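Local structure of tyrosine-protein phosphatase YwqE (Bacillus subtilis, 3QY7) at residues T36-P41 and L230-Q235; E145-L150 and S179-E184; G165-I170 and Y210-E215. The protein removes phosphate from tyrosine-phosphorylated proteins, among them YwqD, YwqF and Ssb, as a manganese-dependent phosphatase. All blocks are in the same frame, centred on the assembly; numbering follows the deposited sequence.

In the fold
Contact 1, centred about 9 Å from the chain's centre, sets a barrel strand against the end of helix 219-232, with only two of its four touching residues buried. Contacts 2 and 3 lie about 17 and 16 Å from that centre, and both join helices of the outer layer, yet most of their touching residues are buried. Contacts 2 and 3 also meet directly: Ser179 and Val183 of helix 173-184 pack on Ser166 and Leu167 of helix 164-168 and on Leu212 of helix 205-216. Chemistry varies with place: contact 1 is methyl packing, contact 2 adds a guanidinium beside a proline, and contact 3 pairs leucine packing with a valine set over a backbone carbonyl.

Contact 1. Residues T36-P41 and L230-Q235; sequences TIIATP and LLLRNQ
Ile38 and Leu231 make the closest approach here, with Ile38 CD1 lying 3.5 Å from Leu231 CD2. Only these end methyls of the pair come within 4.2 Å, the side chains slanting across each other. Ile38 reaches that far because CG1 stands opposite the carbonyl carbon and the chain then runs on extended (chi2 175°), which carries CD1 well out from the strand. The same methyl is 4.2 Å from Leu232 CD1, and thus sits against two successive leucines of the helix end. A looser contact, Thr36 CG2 to Leu232 CD2 at 4.3 Å, is made two residues earlier, on the same face of the strand. Together the segments bury 138 Å², all of it by packing without polar bonds between them.

Both partners are positioned largely by backbone bonds, with side-chain bonds added at the helix end. On the strand side, Thr36 and Ile38 bond to Asp3, while Ile37 bonds to His74 and Leu76, as expected for a middle strand between two parallel neighbours. On the helix side, the chain leaves the helix through a Schellman motif: Gln235 N bonds to Leu230 O at 2.8 Å and Asn234 N to Leu231 O at 2.9 Å, with Asn234 at positive phi (63°). Asn234 OD1 then accepts from Lys103 N, and Gln235 O pairs with Tyr104 OH, tying the turn to the start of strand 104-108.

Leu232 also touches Ile2 and Leu76, and Leu231 touches Tyr104, so this last helical turn packs on side chains from strands 2-3, 36-38, 74-76 and 104-108. The side chain of Ile38 is about 11 Å from a bound iron ion, so the contact lies near, but not in, the metal site of a TIM-barrel, PHP-like phosphatase.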
loop_
_atom_site.group_PDB
_atom_site.type_symbol
_atom_site.label_atom_id
_atom_site.label_comp_id
_atom_site.label_asym_id
_atom_site.label_seq_id
_atom_site.Cartn_x
_atom_site.Cartn_y
_atom_site.Cartn_z
ATOM N N THR A 36 13.370 -2.291 3.496
ATOM C CA THR A 36 12.965 -2.628 2.145
ATOM C C THR A 36 11.694 -1.857 1.831
ATOM O O THR A 36 10.759 -1.893 2.629
ATOM C CB THR A 36 12.693 -4.132 2.001
ATOM O OG1 THR A 36 13.816 -4.878 2.518
ATOM C CG2 THR A 36 12.445 -4.505 0.535
ATOM N N ILE A 37 11.669 -1.175 0.684
ATOM C CA ILE A 37 10.485 -0.449 0.237
ATOM C C ILE A 37 10.076 -0.974 -1.114
ATOM O O ILE A 37 10.905 -1.082 -2.012
ATOM C CB ILE A 37 10.742 1.081 0.131
ATOM C CG1 ILE A 37 10.906 1.663 1.541
ATOM C CG2 ILE A 37 9.578 1.754 -0.645
ATOM C CD1 ILE A 37 11.243 3.145 1.601
ATOM N N ILE A 38 8.797 -1.307 -1.269
ATOM C CA ILE A 38 8.295 -1.526 -2.613
ATOM C C ILE A 38 7.802 -0.167 -3.118
ATOM O O ILE A 38 6.812 0.374 -2.602
ATOM C CB ILE A 38 7.161 -2.560 -2.673
ATOM C CG1 ILE A 38 7.605 -3.868 -2.017
ATOM C CG2 ILE A 38 6.743 -2.784 -4.123
ATOM C CD1 ILE A 38 6.466 -4.945 -1.933
ATOM N N ALA A 39 8.513 0.403 -4.080
ATOM C CA ALA A 39 8.077 1.690 -4.649
ATOM C C ALA A 39 6.810 1.451 -5.423
ATOM O O ALA A 39 6.715 0.483 -6.190
ATOM C CB ALA A 39 9.126 2.278 -5.534
ATOM N N THR A 40 5.801 2.304 -5.189
ATOM C CA THR A 40 4.502 2.143 -5.846
ATOM C C THR A 40 4.054 3.459 -6.481
ATOM O O THR A 40 3.025 4.025 -6.060
ATOM C CB THR A 40 3.424 1.667 -4.876
ATOM O OG1 THR A 40 3.341 2.574 -3.770
ATOM C CG2 THR A 40 3.763 0.285 -4.345
ATOM N N PRO A 41 4.822 3.950 -7.474
ATOM C CA PRO A 41 4.390 5.169 -8.172
ATOM C C PRO A 41 3.026 4.938 -8.817
ATOM O O PRO A 41 2.707 3.804 -9.204
ATOM C CB PRO A 41 5.448 5.356 -9.256
ATOM C CG PRO A 41 6.026 3.993 -9.490
ATOM C CD PRO A 41 5.996 3.334 -8.128
ATOM N N LEU A 230 5.661 -11.974 4.010
ATOM C CA LEU A 230 5.034 -13.019 3.206
ATOM C C LEU A 230 4.778 -12.548 1.787
ATOM O O LEU A 230 5.047 -13.271 0.827
ATOM C CB LEU A 230 3.724 -13.529 3.844
ATOM C CG LEU A 230 3.877 -14.238 5.187
ATOM C CD1 LEU A 230 2.519 -14.340 5.844
ATOM C CD2 LEU A 230 4.528 -15.623 5.030
ATOM N N LEU A 231 4.265 -11.327 1.653
ATOM C CA LEU A 231 4.050 -10.726 0.342
ATOM C C LEU A 231 5.361 -10.658 -0.440
ATOM O O LEU A 231 5.411 -11.044 -1.588
ATOM C CB LEU A 231 3.428 -9.330 0.489
ATOM C CG LEU A 231 3.259 -8.513 -0.784
ATOM C CD1 LEU A 231 2.091 -7.527 -0.663
ATOM C CD2 LEU A 231 4.533 -7.782 -1.197
ATOM N N LEU A 232 6.416 -10.169 0.171
ATOM C CA LEU A 232 7.671 -10.029 -0.524
ATOM C C LEU A 232 8.139 -11.320 -1.144
ATOM O O LEU A 232 8.650 -11.287 -2.255
ATOM C CB LEU A 232 8.746 -9.446 0.389
ATOM C CG LEU A 232 9.972 -8.923 -0.362
ATOM C CD1 LEU A 232 9.574 -7.683 -1.081
ATOM C CD2 LEU A 232 11.029 -8.566 0.569
ATOM N N ARG A 233 7.953 -12.422 -0.406
ATOM C CA ARG A 233 8.351 -13.789 -0.777
ATOM C C ARG A 233 7.329 -14.483 -1.685
ATOM O O ARG A 233 7.524 -15.640 -2.062
ATOM C CB ARG A 233 8.527 -14.664 0.474
ATOM C CG ARG A 233 9.697 -14.314 1.388
ATOM C CD ARG A 233 9.665 -15.150 2.667
ATOM N NE ARG A 233 10.865 -14.948 3.486
ATOM C CZ ARG A 233 11.993 -15.656 3.366
ATOM N NH1 ARG A 233 12.087 -16.632 2.471
ATOM N NH2 ARG A 233 13.024 -15.393 4.154
ATOM N N ASN A 234 6.256 -13.775 -2.020
ATOM C CA ASN A 234 5.154 -14.301 -2.832
ATOM C C ASN A 234 4.429 -15.473 -2.164
ATOM O O ASN A 234 3.892 -16.366 -2.831
ATOM C CB ASN A 234 5.618 -14.660 -4.249
ATOM C CG ASN A 234 4.467 -14.725 -5.237
ATOM O OD1 ASN A 234 3.469 -14.016 -5.106
ATOM N ND2 ASN A 234 4.585 -15.610 -6.209
ATOM N N GLN A 235 4.427 -15.452 -0.838
ATOM C CA GLN A 235 3.690 -16.413 -0.024
ATOM C C GLN A 235 2.274 -15.925 0.240
ATOM O O GLN A 235 1.947 -14.776 -0.019
ATOM C CB GLN A 235 4.396 -16.639 1.321
ATOM C CG GLN A 235 5.740 -17.336 1.217
ATOM C CD GLN A 235 5.645 -18.640 0.484
ATOM O OE1 GLN A 235 6.048 -18.736 -0.675
ATOM N NE2 GLN A 235 5.095 -19.655 1.143
#

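Contact 2. Residues E145-L150 and S179-E184; sequences ENPSLL and SLRLVE
Flanking Pro147, whose ring meets Arg181 across the contact, Ser148 OG donates to Asn146 OD1 at 2.8 Å. The C=O...donor angle at the acceptor, 124°, is ordinary for a carbonyl oxygen, though the hydroxyl lies tilted 31° from the carbonyl plane. The bond spans the point where the chain has just left helix 141-145 and is turning into helix 148-155. Backbone bonds work over the same turn: Leu149 N reaches Asn146 O at 3.2 Å, and a weak bond joins Leu150 N to Pro147 O. Pro147 and Leu150, three residues apart on this turn, both point toward helix 173-184.

Pro147 CG approaches Arg181 NH2 at 4.3 Å, coming obliquely to the guanidinium. This is a van der Waals contact, and NH2 also has a weak hydrogen bond to Lys246 O. Val245, touching Pro147, and Arg247, touched by Arg181, bring the end of the modelled chain over this side.

Within the TIM-barrel-like fold, the two helices belong to the outer layer: helix 148-155 leads into strand 159-163, and helix 173-184 leads into its parallel neighbour, strand 190-192. Their apolar meeting is one methyl against a fork. Leu150 CD2 lies 4.0 Å from Leu182 CD1 and 4.0 Å from Leu182 CD2, so it is shared between both branches. Leu150 has its CG opposite the backbone N (chi1 177°), which extends the branches toward the other helix. Leu182 does not start out toward helix 148-155, but its forked end comes nearer. Leu150 also packs on Leu187 and on Ile143 of helix 141-145.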
loop_
_atom_site.group_PDB
_atom_site.type_symbol
_atom_site.label_atom_id
_atom_site.label_comp_id
_atom_site.label_asym_id
_atom_site.label_seq_id
_atom_site.Cartn_x
_atom_site.Cartn_y
_atom_site.Cartn_z
ATOM N N GLU A 145 -18.680 5.669 4.686
ATOM C CA GLU A 145 -20.136 5.746 4.834
ATOM C C GLU A 145 -20.813 4.374 4.942
ATOM O O GLU A 145 -21.846 4.215 5.609
ATOM C CB GLU A 145 -20.715 6.557 3.675
ATOM C CG GLU A 145 -20.440 8.056 3.808
ATOM C CD GLU A 145 -20.529 8.817 2.490
ATOM O OE1 GLU A 145 -20.869 8.205 1.448
ATOM O OE2 GLU A 145 -20.253 10.041 2.498
ATOM N N ASN A 146 -20.231 3.380 4.285
ATOM C CA ASN A 146 -20.828 2.055 4.212
ATOM C C ASN A 146 -19.707 1.014 4.285
ATOM O O ASN A 146 -19.297 0.469 3.255
ATOM C CB ASN A 146 -21.662 1.925 2.926
ATOM C CG ASN A 146 -22.298 0.548 2.746
ATOM O OD1 ASN A 146 -22.446 -0.235 3.695
ATOM N ND2 ASN A 146 -22.688 0.252 1.507
ATOM N N PRO A 147 -19.210 0.735 5.506
ATOM C CA PRO A 147 -18.037 -0.148 5.634
ATOM C C PRO A 147 -18.293 -1.584 5.184
ATOM O O PRO A 147 -17.337 -2.308 4.890
ATOM C CB PRO A 147 -17.707 -0.107 7.129
ATOM C CG PRO A 147 -18.495 1.018 7.700
ATOM C CD PRO A 147 -19.691 1.189 6.820
ATOM N N SER A 148 -19.566 -1.988 5.119
ATOM C CA SER A 148 -19.935 -3.326 4.667
ATOM C C SER A 148 -19.368 -3.643 3.280
ATOM O O SER A 148 -19.138 -4.805 2.955
ATOM C CB SER A 148 -21.466 -3.515 4.691
ATOM O OG SER A 148 -22.089 -2.976 3.527
ATOM N N LEU A 149 -19.130 -2.608 2.480
ATOM C CA LEU A 149 -18.539 -2.775 1.151
ATOM C C LEU A 149 -17.154 -3.405 1.247
ATOM O O LEU A 149 -16.807 -4.286 0.450
ATOM C CB LEU A 149 -18.421 -1.440 0.424
ATOM C CG LEU A 149 -19.738 -0.758 0.048
ATOM C CD1 LEU A 149 -19.472 0.654 -0.441
ATOM C CD2 LEU A 149 -20.494 -1.568 -1.016
ATOM N N LEU A 150 -16.360 -2.933 2.208
ATOM C CA LEU A 150 -15.025 -3.503 2.400
ATOM C C LEU A 150 -15.119 -4.908 2.953
ATOM O O LEU A 150 -14.419 -5.828 2.487
ATOM C CB LEU A 150 -14.145 -2.620 3.295
ATOM C CG LEU A 150 -12.748 -3.177 3.608
ATOM C CD1 LEU A 150 -11.908 -3.241 2.349
ATOM C CD2 LEU A 150 -12.091 -2.279 4.643
ATOM N N SER A 179 -10.001 3.841 11.285
ATOM C CA SER A 179 -8.984 2.858 10.936
ATOM C C SER A 179 -8.934 1.730 11.951
ATOM O O SER A 179 -8.787 0.556 11.597
ATOM C CB SER A 179 -7.615 3.540 10.848
ATOM O OG SER A 179 -7.598 4.573 9.891
ATOM N N LEU A 180 -9.045 2.087 13.228
ATOM C CA LEU A 180 -9.076 1.109 14.299
ATOM C C LEU A 180 -10.285 0.171 14.193
ATOM O O LEU A 180 -10.176 -1.010 14.501
ATOM C CB LEU A 180 -9.048 1.814 15.659
ATOM C CG LEU A 180 -7.689 2.400 16.056
ATOM C CD1 LEU A 180 -7.875 3.249 17.305
ATOM C CD2 LEU A 180 -6.684 1.277 16.321
ATOM N N ARG A 181 -11.419 0.716 13.748
ATOM C CA ARG A 181 -12.617 -0.084 13.467
ATOM C C ARG A 181 -12.336 -1.145 12.409
ATOM O O ARG A 181 -12.657 -2.318 12.617
ATOM C CB ARG A 181 -13.802 0.810 13.067
ATOM C CG ARG A 181 -14.384 1.582 14.255
ATOM C CD ARG A 181 -15.315 2.696 13.819
ATOM N NE ARG A 181 -16.518 2.209 13.149
ATOM C CZ ARG A 181 -17.236 2.932 12.292
ATOM N NH1 ARG A 181 -16.875 4.173 11.991
ATOM N NH2 ARG A 181 -18.315 2.416 11.728
ATOM N N LEU A 182 -11.708 -0.738 11.308
ATOM C CA LEU A 182 -11.374 -1.673 10.213
ATOM C C LEU A 182 -10.387 -2.755 10.659
ATOM O O LEU A 182 -10.549 -3.938 10.331
ATOM C CB LEU A 182 -10.840 -0.906 8.995
ATOM C CG LEU A 182 -11.751 0.148 8.341
ATOM C CD1 LEU A 182 -11.160 0.770 7.072
ATOM C CD2 LEU A 182 -13.163 -0.434 8.085
ATOM N N VAL A 183 -9.366 -2.352 11.415
ATOM C CA VAL A 183 -8.392 -3.313 11.931
ATOM C C VAL A 183 -9.053 -4.350 12.854
ATOM O O VAL A 183 -8.817 -5.545 12.721
ATOM C CB VAL A 183 -7.188 -2.644 12.661
ATOM C CG1 VAL A 183 -6.301 -3.717 13.267
ATOM C CG2 VAL A 183 -6.359 -1.761 11.682
ATOM N N GLU A 184 -9.886 -3.879 13.779
ATOM C CA GLU A 184 -10.630 -4.746 14.695
ATOM C C GLU A 184 -11.454 -5.811 13.967
ATOM O O GLU A 184 -11.527 -6.958 14.412
ATOM C CB GLU A 184 -11.574 -3.890 15.535
ATOM C CG GLU A 184 -12.132 -4.627 16.716
ATOM C CD GLU A 184 -13.070 -3.784 17.540
ATOM O OE1 GLU A 184 -14.291 -3.805 17.271
ATOM O OE2 GLU A 184 -12.583 -3.120 18.473
#

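Contact 3. Residues G165-I170 and Y210-E215; sequences GSLAGI and YVLEKE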
loop_
_atom_site.group_PDB
_atom_site.type_symbol
_atom_site.label_atom_id
_atom_site.label_comp_id
_atom_site.label_asym_id
_atom_site.label_seq_id
_atom_site.Cartn_x
_atom_site.Cartn_y
_atom_site.Cartn_z
ATOM N N GLY A 165 0.034 6.615 8.708
ATOM C CA GLY A 165 -0.363 7.945 9.173
ATOM C C GLY A 165 -1.789 8.018 9.691
ATOM O O GLY A 165 -2.067 8.753 10.642
ATOM N N SER A 166 -2.705 7.266 9.078
ATOM C CA SER A 166 -4.103 7.232 9.523
ATOM C C SER A 166 -4.224 6.753 10.955
ATOM O O SER A 166 -4.910 7.381 11.776
ATOM C CB SER A 166 -4.947 6.330 8.614
ATOM O OG SER A 166 -4.945 6.830 7.294
ATOM N N LEU A 167 -3.576 5.629 11.244
ATOM C CA LEU A 167 -3.488 5.071 12.586
ATOM C C LEU A 167 -2.784 6.007 13.566
ATOM O O LEU A 167 -3.165 6.053 14.740
ATOM C CB LEU A 167 -2.775 3.714 12.561
ATOM C CG LEU A 167 -3.587 2.565 11.933
ATOM C CD1 LEU A 167 -2.704 1.374 11.633
ATOM C CD2 LEU A 167 -4.782 2.159 12.812
ATOM N N ALA A 168 -1.788 6.749 13.076
ATOM C CA ALA A 168 -0.957 7.628 13.914
ATOM C C ALA A 168 -1.631 8.972 14.199
ATOM O O ALA A 168 -1.179 9.725 15.067
ATOM C CB ALA A 168 0.414 7.845 13.274
ATOM N N GLY A 169 -2.700 9.273 13.465
ATOM C CA GLY A 169 -3.475 10.505 13.667
ATOM C C GLY A 169 -3.038 11.731 12.877
ATOM O O GLY A 169 -3.644 12.805 13.030
ATOM N N ILE A 170 -2.017 11.595 12.022
ATOM C CA ILE A 170 -1.479 12.766 11.286
ATOM C C ILE A 170 -2.400 13.294 10.184
ATOM O O ILE A 170 -2.154 14.359 9.598
ATOM C CB ILE A 170 -0.040 12.547 10.737
ATOM C CG1 ILE A 170 -0.044 11.558 9.566
ATOM C CG2 ILE A 170 0.926 12.151 11.877
ATOM C CD1 ILE A 170 1.292 11.404 8.856
ATOM N N TYR A 210 2.819 1.350 17.519
ATOM C CA TYR A 210 2.550 1.549 18.946
ATOM C C TYR A 210 1.039 1.666 19.206
ATOM O O TYR A 210 0.521 1.097 20.164
ATOM C CB TYR A 210 3.305 2.766 19.485
ATOM C CG TYR A 210 3.168 2.963 20.981
ATOM C CD1 TYR A 210 3.363 1.908 21.868
ATOM C CD2 TYR A 210 2.854 4.218 21.505
ATOM C CE1 TYR A 210 3.249 2.099 23.254
ATOM C CE2 TYR A 210 2.735 4.418 22.884
ATOM C CZ TYR A 210 2.921 3.352 23.748
ATOM O OH TYR A 210 2.798 3.553 25.113
ATOM N N VAL A 211 0.339 2.398 18.349
ATOM C CA VAL A 211 -1.112 2.499 18.446
ATOM C C VAL A 211 -1.745 1.105 18.367
ATOM O O VAL A 211 -2.594 0.751 19.192
ATOM C CB VAL A 211 -1.680 3.447 17.360
ATOM C CG1 VAL A 211 -3.183 3.243 17.172
ATOM C CG2 VAL A 211 -1.361 4.897 17.711
ATOM N N LEU A 212 -1.300 0.300 17.402
ATOM C CA LEU A 212 -1.783 -1.074 17.269
ATOM C C LEU A 212 -1.491 -1.953 18.479
ATOM O O LEU A 212 -2.348 -2.739 18.896
ATOM C CB LEU A 212 -1.213 -1.732 16.004
ATOM C CG LEU A 212 -1.749 -1.164 14.693
ATOM C CD1 LEU A 212 -0.954 -1.758 13.530
ATOM C CD2 LEU A 212 -3.245 -1.441 14.549
ATOM N N GLU A 213 -0.287 -1.824 19.035
ATOM C CA GLU A 213 0.121 -2.615 20.196
ATOM C C GLU A 213 -0.727 -2.231 21.405
ATOM O O GLU A 213 -1.183 -3.102 22.154
ATOM C CB GLU A 213 1.610 -2.411 20.479
ATOM C CG GLU A 213 2.240 -3.447 21.424
ATOM C CD GLU A 213 2.151 -3.068 22.900
ATOM O OE1 GLU A 213 2.580 -3.885 23.748
ATOM O OE2 GLU A 213 1.658 -1.963 23.228
ATOM N N LYS A 214 -0.959 -0.934 21.592
ATOM C CA LYS A 214 -1.783 -0.477 22.719
ATOM C C LYS A 214 -3.234 -0.936 22.603
ATOM O O LYS A 214 -3.852 -1.298 23.611
ATOM C CB LYS A 214 -1.733 1.047 22.862
ATOM C CG LYS A 214 -0.433 1.580 23.455
ATOM C CD LYS A 214 -0.527 3.072 23.780
ATOM C CE LYS A 214 -0.675 3.925 22.531
ATOM N NZ LYS A 214 -0.897 5.376 22.834
ATOM N N GLU A 215 -3.774 -0.920 21.383
ATOM C CA GLU A 215 -5.194 -1.233 21.140
ATOM C C GLU A 215 -5.532 -2.717 21.088
ATOM O O GLU A 215 -6.635 -3.122 21.514
ATOM C CB GLU A 215 -5.690 -0.561 19.854
ATOM C CG GLU A 215 -5.819 0.954 19.943
ATOM C CD GLU A 215 -6.601 1.417 21.168
ATOM O OE1 GLU A 215 -7.734 0.926 21.371
ATOM O OE2 GLU A 215 -6.074 2.262 21.931
#
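This is a buried helix-to-helix contact in the outer layer of the TIM-barrel-like fold, where Leu167 of helix 164-168 packs on Val211 and Leu212 of helix 205-216. The first helix follows strand 159-163 directly, and the second comes after strand 190-192, the next parallel strand of the sheet. The backbones come close, with the Leu167 and Val211 CA atoms 6.8 Å apart, and the segments together bury 163 Å².

Leu167 uses one branch: its CD1 is 4.1 Å from Leu212 CD1 and at equal distance from Leu212 CG and CD2. A single methyl thus presses on the whole forked end of Leu212, the two side chains crossing at about a right angle. Leu212 reaches it by its end, and also packs on Leu220, Pro221 and Leu224 of helix 219-232, while Ser179 and Ala208 lie against Leu167.

Just beyond Leu167 the helix stops in a Schellman motif. Gly169 takes positive phi (90°), Ile170 N bonds to Gly165 O at 3.2 Å, and Gly169 N makes a weak bond to Ser166 O. Near this end the Leu167 carbonyl faces Val211, whose isopropyl group straddles the oxygen: Val211 CG1 and CG2 each lie 3.7 Å from Leu167 O.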